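PDB 2AP3: conserved hypothetical protein from Staphylococcus aureus subsp. aureus, which is of unknown function but belongs to a family of putative cell-wall binding lipoproteins and folds as a long bundle of helices. Local coordinates for residues E83-A88 with S130-A135; E33-V38 with D87-S92; A20-V25 with K190-V195. All blocks are in the same frame, centred on the assembly; numbering follows the deposited sequence.

Contact 1: E83-A88 with S130-A135; sequences EKEEDA and SDYAKA
In this antiparallel helical bundle, helix 61-96 and helix 109-150 pack side by side, and Glu85 meets Tyr132 where they face each other. The backbones come nearest at Glu86 and Ala133, with CA atoms 7.1 Å apart. No direct hydrogen bond joins the two segments, and the area they bury is small. Glu85 has CG anti to its own N (chi1 173°) and an extended chain, which carries the carboxylate across to the tyrosine. The two side chains cross at about a right angle. Glu85 OE2 sits at the edge of the ring, near its plane, 3.5 Å from Tyr132 CE2. The carboxylate and ring planes are 22° apart. The same OE2 takes a hydrogen bond from NE2 of His129, just before the second segment. Phe82, one turn back on helix 61-96, packs against both Tyr132 and Ala133. Glu86 gives a second point of contact. Its OE2 lies 3.8 Å from Ala133 CB and forms a salt bridge with Lys137 of the facing helix. A bridging water closes the Glu85-Tyr132 link: it donates to Glu85 OE1 at 2.7 Å and lies in the plane of the tyrosine ring, 2.7 Å from Tyr132 OH.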
loop_
_atom_site.group_PDB
_atom_site.type_symbol
_atom_site.label_atom_id
_atom_site.label_comp_id
_atom_site.label_asym_id
_atom_site.label_seq_id
_atom_site.Cartn_x
_atom_site.Cartn_y
_atom_site.Cartn_z
ATOM N N GLU A 83 -3.025 5.616 7.755
ATOM C CA GLU A 83 -4.373 5.070 8.023
ATOM C C GLU A 83 -5.286 5.277 6.820
ATOM O O GLU A 83 -6.134 4.422 6.540
ATOM C CB GLU A 83 -5.020 5.758 9.222
ATOM C CG GLU A 83 -4.358 5.429 10.549
ATOM C CD GLU A 83 -5.113 6.007 11.754
ATOM O OE1 GLU A 83 -6.369 6.143 11.686
ATOM O OE2 GLU A 83 -4.468 6.332 12.763
ATOM N N LYS A 84 -5.160 6.431 6.160
ATOM C CA LYS A 84 -6.002 6.731 4.997
ATOM C C LYS A 84 -5.788 5.701 3.880
ATOM O O LYS A 84 -6.742 5.320 3.196
ATOM C CB LYS A 84 -5.770 8.158 4.488
ATOM C CG LYS A 84 -6.169 9.252 5.472
ATOM C CD LYS A 84 -5.634 10.588 4.981
ATOM C CE LYS A 84 -5.823 11.696 5.991
ATOM N NZ LYS A 84 -5.288 13.017 5.503
ATOM N N GLU A 85 -4.543 5.261 3.687
ATOM C CA GLU A 85 -4.247 4.206 2.692
ATOM C C GLU A 85 -4.881 2.886 3.120
ATOM O O GLU A 85 -5.521 2.199 2.325
ATOM C CB GLU A 85 -2.735 4.051 2.455
ATOM C CG GLU A 85 -2.398 2.844 1.544
ATOM C CD GLU A 85 -0.938 2.798 1.101
ATOM O OE1 GLU A 85 -0.252 3.858 1.147
ATOM O OE2 GLU A 85 -0.466 1.682 0.733
ATOM N N GLU A 86 -4.731 2.548 4.394
ATOM C CA GLU A 86 -5.323 1.328 4.920
ATOM C C GLU A 86 -6.823 1.346 4.735
ATOM O O GLU A 86 -7.404 0.342 4.275
ATOM C CB GLU A 86 -4.979 1.176 6.394
ATOM C CG GLU A 86 -3.475 0.957 6.611
ATOM C CD GLU A 86 -3.179 0.745 8.074
ATOM O OE1 GLU A 86 -3.085 1.743 8.841
ATOM O OE2 GLU A 86 -3.080 -0.431 8.460
ATOM N N ASP A 87 -7.443 2.479 5.061
ATOM C CA ASP A 87 -8.902 2.635 4.948
ATOM C C ASP A 87 -9.343 2.526 3.489
ATOM O O ASP A 87 -10.396 1.964 3.193
ATOM C CB ASP A 87 -9.374 3.968 5.561
ATOM C CG ASP A 87 -9.228 4.018 7.102
ATOM O OD1 ASP A 87 -9.017 2.981 7.761
ATOM O OD2 ASP A 87 -9.357 5.132 7.661
ATOM N N ALA A 88 -8.524 3.033 2.571
ATOM C CA ALA A 88 -8.877 3.039 1.161
ATOM C C ALA A 88 -8.872 1.619 0.631
ATOM O O ALA A 88 -9.777 1.220 -0.105
ATOM C CB ALA A 88 -7.918 3.890 0.380
ATOM N N SER A 130 -2.191 -6.031 3.065
ATOM C CA SER A 130 -2.226 -6.220 4.523
ATOM C C SER A 130 -0.829 -6.526 5.096
ATOM O O SER A 130 -0.432 -5.959 6.116
ATOM C CB SER A 130 -3.204 -7.339 4.893
ATOM O OG SER A 130 -3.225 -7.535 6.294
ATOM N N ASP A 131 -0.080 -7.405 4.421
ATOM C CA ASP A 131 1.294 -7.722 4.829
ATOM C C ASP A 131 2.165 -6.464 4.756
ATOM O O ASP A 131 2.948 -6.160 5.664
ATOM C CB ASP A 131 1.889 -8.778 3.898
ATOM C CG ASP A 131 1.241 -10.136 4.041
ATOM O OD1 ASP A 131 0.550 -10.394 5.051
ATOM O OD2 ASP A 131 1.447 -10.969 3.127
ATOM N N TYR A 132 2.026 -5.741 3.653
ATOM C CA TYR A 132 2.774 -4.484 3.461
ATOM C C TYR A 132 2.451 -3.444 4.570
ATOM O O TYR A 132 3.358 -2.836 5.170
ATOM C CB TYR A 132 2.519 -3.939 2.039
ATOM C CG TYR A 132 2.958 -2.508 1.847
ATOM C CD1 TYR A 132 4.304 -2.184 1.741
ATOM C CD2 TYR A 132 2.021 -1.465 1.797
ATOM C CE1 TYR A 132 4.713 -0.877 1.577
ATOM C CE2 TYR A 132 2.420 -0.129 1.641
ATOM C CZ TYR A 132 3.781 0.151 1.524
ATOM O OH TYR A 132 4.214 1.453 1.364
ATOM N N ALA A 133 1.157 -3.247 4.842
ATOM C CA ALA A 133 0.732 -2.307 5.886
ATOM C C ALA A 133 1.313 -2.705 7.246
ATOM O O ALA A 133 1.797 -1.863 7.985
ATOM C CB ALA A 133 -0.779 -2.238 5.961
ATOM N N LYS A 134 1.264 -3.995 7.574
ATOM C CA LYS A 134 1.842 -4.472 8.833
ATOM C C LYS A 134 3.343 -4.136 8.893
ATOM O O LYS A 134 3.860 -3.665 9.909
ATOM C CB LYS A 134 1.626 -5.985 8.999
ATOM C CG LYS A 134 1.928 -6.514 10.405
ATOM C CD LYS A 134 1.525 -7.995 10.515
ATOM C CE LYS A 134 2.028 -8.637 11.795
ATOM N NZ LYS A 134 1.504 -7.982 13.030
ATOM N N ALA A 135 4.047 -4.378 7.790
ATOM C CA ALA A 135 5.501 -4.168 7.756
ATOM C C ALA A 135 5.841 -2.665 7.847
ATOM O O ALA A 135 6.800 -2.278 8.516
ATOM C CB ALA A 135 6.093 -4.776 6.490
HETATM O O HOH W 1 2.419 3.487 1.283
#

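Contact 2: E33-V38 with D87-S92; sequences EPIKTV and DAIKKS
Ile35 packs on Ala88 and Ile89 where helix 33-50 runs antiparallel to helix 61-96, the helix that follows it, in a helical hairpin of the bundle. After Glu33 and Pro34, Ile35 makes the contact. The CA atoms of Ile35 and Ala88 are 7.0 Å apart, a close approach that the small alanine allows. Ile35 CG1 rests on Ala88 CB at 3.7 Å. CG1 is anti to the carbonyl carbon and the chain runs on straight (chi2 176°), so CD1 stays against Ala88, 3.9 Å from Ala88 CB, and also reaches Ile89. There Ile35 CD1 lies 3.8 Å from Ile89 CG1. The two isoleucines cross at about a right angle. The CG2 branch of Ile35 packs on Glu85, one turn earlier on the facing helix. Val38 then continues this face of helix 33-50, touching Glu81, Lys84 and Glu85.

The contact across the two segments is purely apolar. Ile89 is buried, and it also packs on Tyr126 and His129 of helix 109-150. Nearby, Ser92 OG is hydrogen-bonded to Glu32, just before the first segment, and to Tyr126. Ile89 is bent at its end (chi2 -65°), and its CD1 meets Ile35 CD1 at 3.6 Å.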
loop_
_atom_site.group_PDB
_atom_site.type_symbol
_atom_site.label_atom_id
_atom_site.label_comp_id
_atom_site.label_asym_id
_atom_site.label_seq_id
_atom_site.Cartn_x
_atom_site.Cartn_y
_atom_site.Cartn_z
ATOM N N GLU A 33 -7.378 6.533 -5.922
ATOM C CA GLU A 33 -6.520 7.694 -6.218
ATOM C C GLU A 33 -6.016 8.406 -4.949
ATOM O O GLU A 33 -4.850 8.828 -4.898
ATOM C CB GLU A 33 -7.218 8.674 -7.176
ATOM C CG GLU A 33 -6.313 9.791 -7.702
ATOM C CD GLU A 33 -6.275 11.008 -6.789
ATOM O OE1 GLU A 33 -5.357 11.848 -6.947
ATOM O OE2 GLU A 33 -7.164 11.131 -5.914
ATOM N N PRO A 34 -6.884 8.552 -3.924
ATOM C CA PRO A 34 -6.428 9.075 -2.625
ATOM C C PRO A 34 -5.175 8.422 -2.018
ATOM O O PRO A 34 -4.498 9.075 -1.228
ATOM C CB PRO A 34 -7.642 8.849 -1.727
ATOM C CG PRO A 34 -8.802 9.030 -2.674
ATOM C CD PRO A 34 -8.346 8.325 -3.916
ATOM N N ILE A 35 -4.877 7.165 -2.363
ATOM C CA ILE A 35 -3.636 6.509 -1.920
ATOM C C ILE A 35 -2.412 7.243 -2.488
ATOM O O ILE A 35 -1.365 7.330 -1.823
ATOM C CB ILE A 35 -3.629 4.982 -2.272
ATOM C CG1 ILE A 35 -4.797 4.295 -1.550
ATOM C CG2 ILE A 35 -2.276 4.325 -1.963
ATOM C CD1 ILE A 35 -4.946 2.830 -1.904
ATOM N N LYS A 36 -2.532 7.789 -3.702
ATOM C CA LYS A 36 -1.440 8.587 -4.251
ATOM C C LYS A 36 -1.188 9.856 -3.423
ATOM O O LYS A 36 -0.041 10.224 -3.161
ATOM C CB LYS A 36 -1.707 8.950 -5.716
ATOM C CG LYS A 36 -1.587 7.772 -6.676
ATOM C CD LYS A 36 -0.158 7.244 -6.773
ATOM C CE LYS A 36 -0.018 6.297 -7.964
ATOM N NZ LYS A 36 1.261 5.533 -7.916
ATOM N N THR A 37 -2.265 10.496 -2.970
ATOM C CA THR A 37 -2.164 11.703 -2.140
ATOM C C THR A 37 -1.520 11.364 -0.801
ATOM O O THR A 37 -0.661 12.115 -0.299
ATOM C CB THR A 37 -3.566 12.315 -1.908
ATOM O OG1 THR A 37 -4.154 12.611 -3.178
ATOM C CG2 THR A 37 -3.473 13.626 -1.109
ATOM N N VAL A 38 -1.911 10.229 -0.226
ATOM C CA VAL A 38 -1.253 9.746 1.012
ATOM C C VAL A 38 0.264 9.595 0.819
ATOM O O VAL A 38 1.072 10.037 1.645
ATOM C CB VAL A 38 -1.852 8.382 1.465
ATOM C CG1 VAL A 38 -1.005 7.763 2.570
ATOM C CG2 VAL A 38 -3.313 8.566 1.883
ATOM N N ASP A 87 -7.443 2.479 5.061
ATOM C CA ASP A 87 -8.902 2.635 4.948
ATOM C C ASP A 87 -9.343 2.526 3.489
ATOM O O ASP A 87 -10.396 1.964 3.193
ATOM C CB ASP A 87 -9.374 3.968 5.561
ATOM C CG ASP A 87 -9.228 4.018 7.102
ATOM O OD1 ASP A 87 -9.017 2.981 7.761
ATOM O OD2 ASP A 87 -9.357 5.132 7.661
ATOM N N ALA A 88 -8.524 3.033 2.571
ATOM C CA ALA A 88 -8.877 3.039 1.161
ATOM C C ALA A 88 -8.872 1.619 0.631
ATOM O O ALA A 88 -9.777 1.220 -0.105
ATOM C CB ALA A 88 -7.918 3.890 0.380
ATOM N N ILE A 89 -7.862 0.850 1.014
ATOM C CA ILE A 89 -7.751 -0.529 0.551
ATOM C C ILE A 89 -8.877 -1.354 1.143
ATOM O O ILE A 89 -9.411 -2.246 0.480
ATOM C CB ILE A 89 -6.348 -1.126 0.841
ATOM C CG1 ILE A 89 -5.309 -0.438 -0.053
ATOM C CG2 ILE A 89 -6.354 -2.654 0.672
ATOM C CD1 ILE A 89 -5.526 -0.725 -1.572
ATOM N N LYS A 90 -9.261 -1.037 2.379
ATOM C CA LYS A 90 -10.433 -1.686 2.983
ATOM C C LYS A 90 -11.675 -1.413 2.133
ATOM O O LYS A 90 -12.450 -2.345 1.843
ATOM C CB LYS A 90 -10.634 -1.263 4.442
ATOM C CG LYS A 90 -11.823 -1.936 5.127
ATOM C CD LYS A 90 -11.726 -1.816 6.645
ATOM C CE LYS A 90 -13.086 -1.949 7.332
ATOM N NZ LYS A 90 -13.660 -3.330 7.287
ATOM N N LYS A 91 -11.839 -0.162 1.706
ATOM C CA LYS A 91 -13.008 0.253 0.911
ATOM C C LYS A 91 -12.992 -0.452 -0.445
ATOM O O LYS A 91 -14.011 -0.976 -0.900
ATOM C CB LYS A 91 -13.008 1.777 0.738
ATOM C CG LYS A 91 -14.097 2.349 -0.180
ATOM C CD LYS A 91 -13.918 3.863 -0.319
ATOM C CE LYS A 91 -14.555 4.431 -1.575
ATOM N NZ LYS A 91 -16.031 4.492 -1.487
ATOM N N SER A 92 -11.812 -0.489 -1.061
ATOM C CA SER A 92 -11.603 -1.123 -2.352
ATOM C C SER A 92 -11.963 -2.617 -2.302
ATOM O O SER A 92 -12.680 -3.128 -3.185
ATOM C CB SER A 92 -10.141 -0.901 -2.776
ATOM O OG SER A 92 -9.822 -1.590 -3.966
#

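Contact 3: A20-V25 with K190-V195; sequences AYLKQV and KEKQDV
Val195 N donates a 2.9 Å hydrogen bond to Glu191 O in the last turn of helix 157-195, and the Val195 side chain faces Leu22 of helix 10-30. Val195 O, near the end of the modelled chain, is hydrogen-bonded to Lys111 NZ of helix 109-150. The contact joins the first and last helices of the bundle. Their short segments are antiparallel, at 159°, and their axes lie 11.8 Å apart at closest approach. The nearest CA atoms are those of Leu22 and Lys192.

Leu22 points toward the other helix, and its CD2 branch does the touching. That methyl lies 4.3 Å from Val195 CG1 and is about as far from Lys192 CG, a loose apolar fit between helices this far apart. Val195 also packs on Ile18, one turn before Leu22.

One turn after Leu22, Val25 and Lys192 reach toward each other tip to tip. Val25 CG1 is anti to the backbone N (chi1 174°) and touches Lys192 CE at 3.7 Å. The lysine chain is extended beyond CG, so its methylenes cross the gap while NZ ends only 4.0 Å from the same methyl. NZ has a long ion pair with Asp26, and the lysine also touches Lys29. The other valine methyl, CG2, sits 3.6 Å above a face of the Tyr21 ring, offset toward its rim. Tyr21 OH is hydrogen-bonded to Asp119, and Glu191 OE1 to Gln117, so both helices are also tied to helix 109-150.

No hydrogen bond crosses between the two segments. Between them the contact rests on apolar packing; the ion pair with Asp26 is weak. The aliphatic part of Lys192 serves as a hydrophobic surface, with its ammonium group beside the valine methyl.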
loop_
_atom_site.group_PDB
_atom_site.type_symbol
_atom_site.label_atom_id
_atom_site.label_comp_id
_atom_site.label_asym_id
_atom_site.label_seq_id
_atom_site.Cartn_x
_atom_site.Cartn_y
_atom_site.Cartn_z
ATOM N N ALA A 20 -18.240 -5.065 -18.702
ATOM C CA ALA A 20 -18.878 -4.639 -17.455
ATOM C C ALA A 20 -18.049 -5.019 -16.230
ATOM O O ALA A 20 -18.000 -4.265 -15.245
ATOM C CB ALA A 20 -20.268 -5.236 -17.348
ATOM N N TYR A 21 -17.421 -6.193 -16.293
ATOM C CA TYR A 21 -16.522 -6.661 -15.239
ATOM C C TYR A 21 -15.296 -5.764 -15.137
ATOM O O TYR A 21 -14.985 -5.259 -14.054
ATOM C CB TYR A 21 -16.073 -8.116 -15.460
ATOM C CG TYR A 21 -14.955 -8.545 -14.506
ATOM C CD1 TYR A 21 -15.242 -8.988 -13.218
ATOM C CD2 TYR A 21 -13.615 -8.482 -14.895
ATOM C CE1 TYR A 21 -14.228 -9.366 -12.339
ATOM C CE2 TYR A 21 -12.592 -8.856 -14.027
ATOM C CZ TYR A 21 -12.906 -9.300 -12.750
ATOM O OH TYR A 21 -11.886 -9.667 -11.888
ATOM N N LEU A 22 -14.610 -5.574 -16.264
ATOM C CA LEU A 22 -13.387 -4.777 -16.280
ATOM C C LEU A 22 -13.662 -3.326 -15.876
ATOM O O LEU A 22 -12.775 -2.660 -15.334
ATOM C CB LEU A 22 -12.658 -4.889 -17.624
ATOM C CG LEU A 22 -12.020 -6.258 -17.929
ATOM C CD1 LEU A 22 -11.552 -6.348 -19.382
ATOM C CD2 LEU A 22 -10.858 -6.551 -16.994
ATOM N N LYS A 23 -14.904 -2.871 -16.092
ATOM C CA LYS A 23 -15.358 -1.533 -15.676
ATOM C C LYS A 23 -15.543 -1.392 -14.163
ATOM O O LYS A 23 -15.246 -0.334 -13.590
ATOM C CB LYS A 23 -16.682 -1.184 -16.368
ATOM C CG LYS A 23 -17.021 0.312 -16.400
ATOM C CD LYS A 23 -16.952 0.855 -17.823
ATOM C CE LYS A 23 -17.189 2.367 -17.864
ATOM N NZ LYS A 23 -17.894 2.794 -19.114
ATOM N N GLN A 24 -16.091 -2.425 -13.530
ATOM C CA GLN A 24 -16.242 -2.436 -12.079
ATOM C C GLN A 24 -14.859 -2.446 -11.429
ATOM O O GLN A 24 -14.628 -1.735 -10.448
ATOM C CB GLN A 24 -17.096 -3.618 -11.625
ATOM C CG GLN A 24 -18.578 -3.438 -11.957
ATOM C CD GLN A 24 -19.349 -4.752 -12.074
ATOM O OE1 GLN A 24 -18.842 -5.827 -11.744
ATOM N NE2 GLN A 24 -20.596 -4.660 -12.541
ATOM N N VAL A 25 -13.940 -3.217 -12.011
ATOM C CA VAL A 25 -12.553 -3.297 -11.516
ATOM C C VAL A 25 -11.808 -1.973 -11.686
ATOM O O VAL A 25 -11.009 -1.588 -10.826
ATOM C CB VAL A 25 -11.762 -4.477 -12.168
ATOM C CG1 VAL A 25 -10.299 -4.455 -11.744
ATOM C CG2 VAL A 25 -12.395 -5.821 -11.788
ATOM N N LYS A 190 -1.194 -7.993 -16.034
ATOM C CA LYS A 190 -1.012 -9.126 -16.960
ATOM C C LYS A 190 -2.302 -9.936 -17.157
ATOM O O LYS A 190 -2.627 -10.335 -18.284
ATOM C CB LYS A 190 0.167 -10.037 -16.559
ATOM C CG LYS A 190 -0.181 -11.181 -15.598
ATOM C CD LYS A 190 0.865 -12.282 -15.601
ATOM C CE LYS A 190 0.304 -13.546 -14.965
ATOM N NZ LYS A 190 1.262 -14.691 -15.005
ATOM N N GLU A 191 -3.032 -10.171 -16.067
ATOM C CA GLU A 191 -4.265 -10.947 -16.138
ATOM C C GLU A 191 -5.346 -10.176 -16.873
ATOM O O GLU A 191 -6.165 -10.770 -17.581
ATOM C CB GLU A 191 -4.743 -11.380 -14.748
ATOM C CG GLU A 191 -3.728 -12.227 -13.962
ATOM C CD GLU A 191 -3.399 -13.567 -14.605
ATOM O OE1 GLU A 191 -2.541 -14.291 -14.051
ATOM O OE2 GLU A 191 -3.995 -13.920 -15.649
ATOM N N LYS A 192 -5.330 -8.852 -16.721
ATOM C CA LYS A 192 -6.264 -7.976 -17.436
ATOM C C LYS A 192 -6.064 -8.047 -18.942
ATOM O O LYS A 192 -7.045 -8.072 -19.693
ATOM C CB LYS A 192 -6.130 -6.530 -16.962
ATOM C CG LYS A 192 -6.835 -6.256 -15.647
ATOM C CD LYS A 192 -6.560 -4.834 -15.193
ATOM C CE LYS A 192 -7.219 -4.543 -13.864
ATOM N NZ LYS A 192 -6.946 -3.147 -13.396
ATOM N N GLN A 193 -4.800 -8.069 -19.375
ATOM C CA GLN A 193 -4.448 -8.172 -20.796
ATOM C C GLN A 193 -4.993 -9.465 -21.409
ATOM O O GLN A 193 -5.580 -9.444 -22.495
ATOM C CB GLN A 193 -2.932 -8.104 -20.985
ATOM C CG GLN A 193 -2.350 -6.691 -21.101
ATOM C CD GLN A 193 -0.878 -6.709 -21.500
ATOM O OE1 GLN A 193 -0.033 -7.218 -20.767
ATOM N NE2 GLN A 193 -0.571 -6.153 -22.671
ATOM N N ASP A 194 -4.816 -10.581 -20.696
ATOM C CA ASP A 194 -5.352 -11.882 -21.133
ATOM C C ASP A 194 -6.874 -11.902 -21.175
ATOM O O ASP A 194 -7.464 -12.351 -22.161
ATOM C CB ASP A 194 -4.858 -13.011 -20.224
ATOM C CG ASP A 194 -3.458 -13.481 -20.575
ATOM O OD1 ASP A 194 -2.736 -12.770 -21.309
ATOM O OD2 ASP A 194 -3.081 -14.579 -20.108
ATOM N N VAL A 195 -7.501 -11.421 -20.101
ATOM C CA VAL A 195 -8.958 -11.400 -19.980
ATOM C C VAL A 195 -9.570 -10.555 -21.101
ATOM O O VAL A 195 -10.590 -10.922 -21.693
ATOM C CB VAL A 195 -9.402 -10.885 -18.585
ATOM C CG1 VAL A 195 -10.870 -10.524 -18.577
ATOM C CG2 VAL A 195 -9.117 -11.929 -17.514
#

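Contacts 1 and 2 lie close together near the centre of the molecule, with centres 9 Å apart. They touch directly and share Asp87 and Ala88 of helix 61-96, which packs on helix 33-50 and on helix 109-150. Contact 2 opens before contact 1 in the sequence and ends on the stretch where contact 1 begins. Contact 3 lies farther along the bundle, with its centre about 24 Å from that of contact 1 and about 20 Å from that of contact 2. It touches neither. It pairs helix 10-30 with helix 157-195, and along the chain the loop it closes encloses the other two contacts. Between them the three contacts involve all five helices of the elongated bundle.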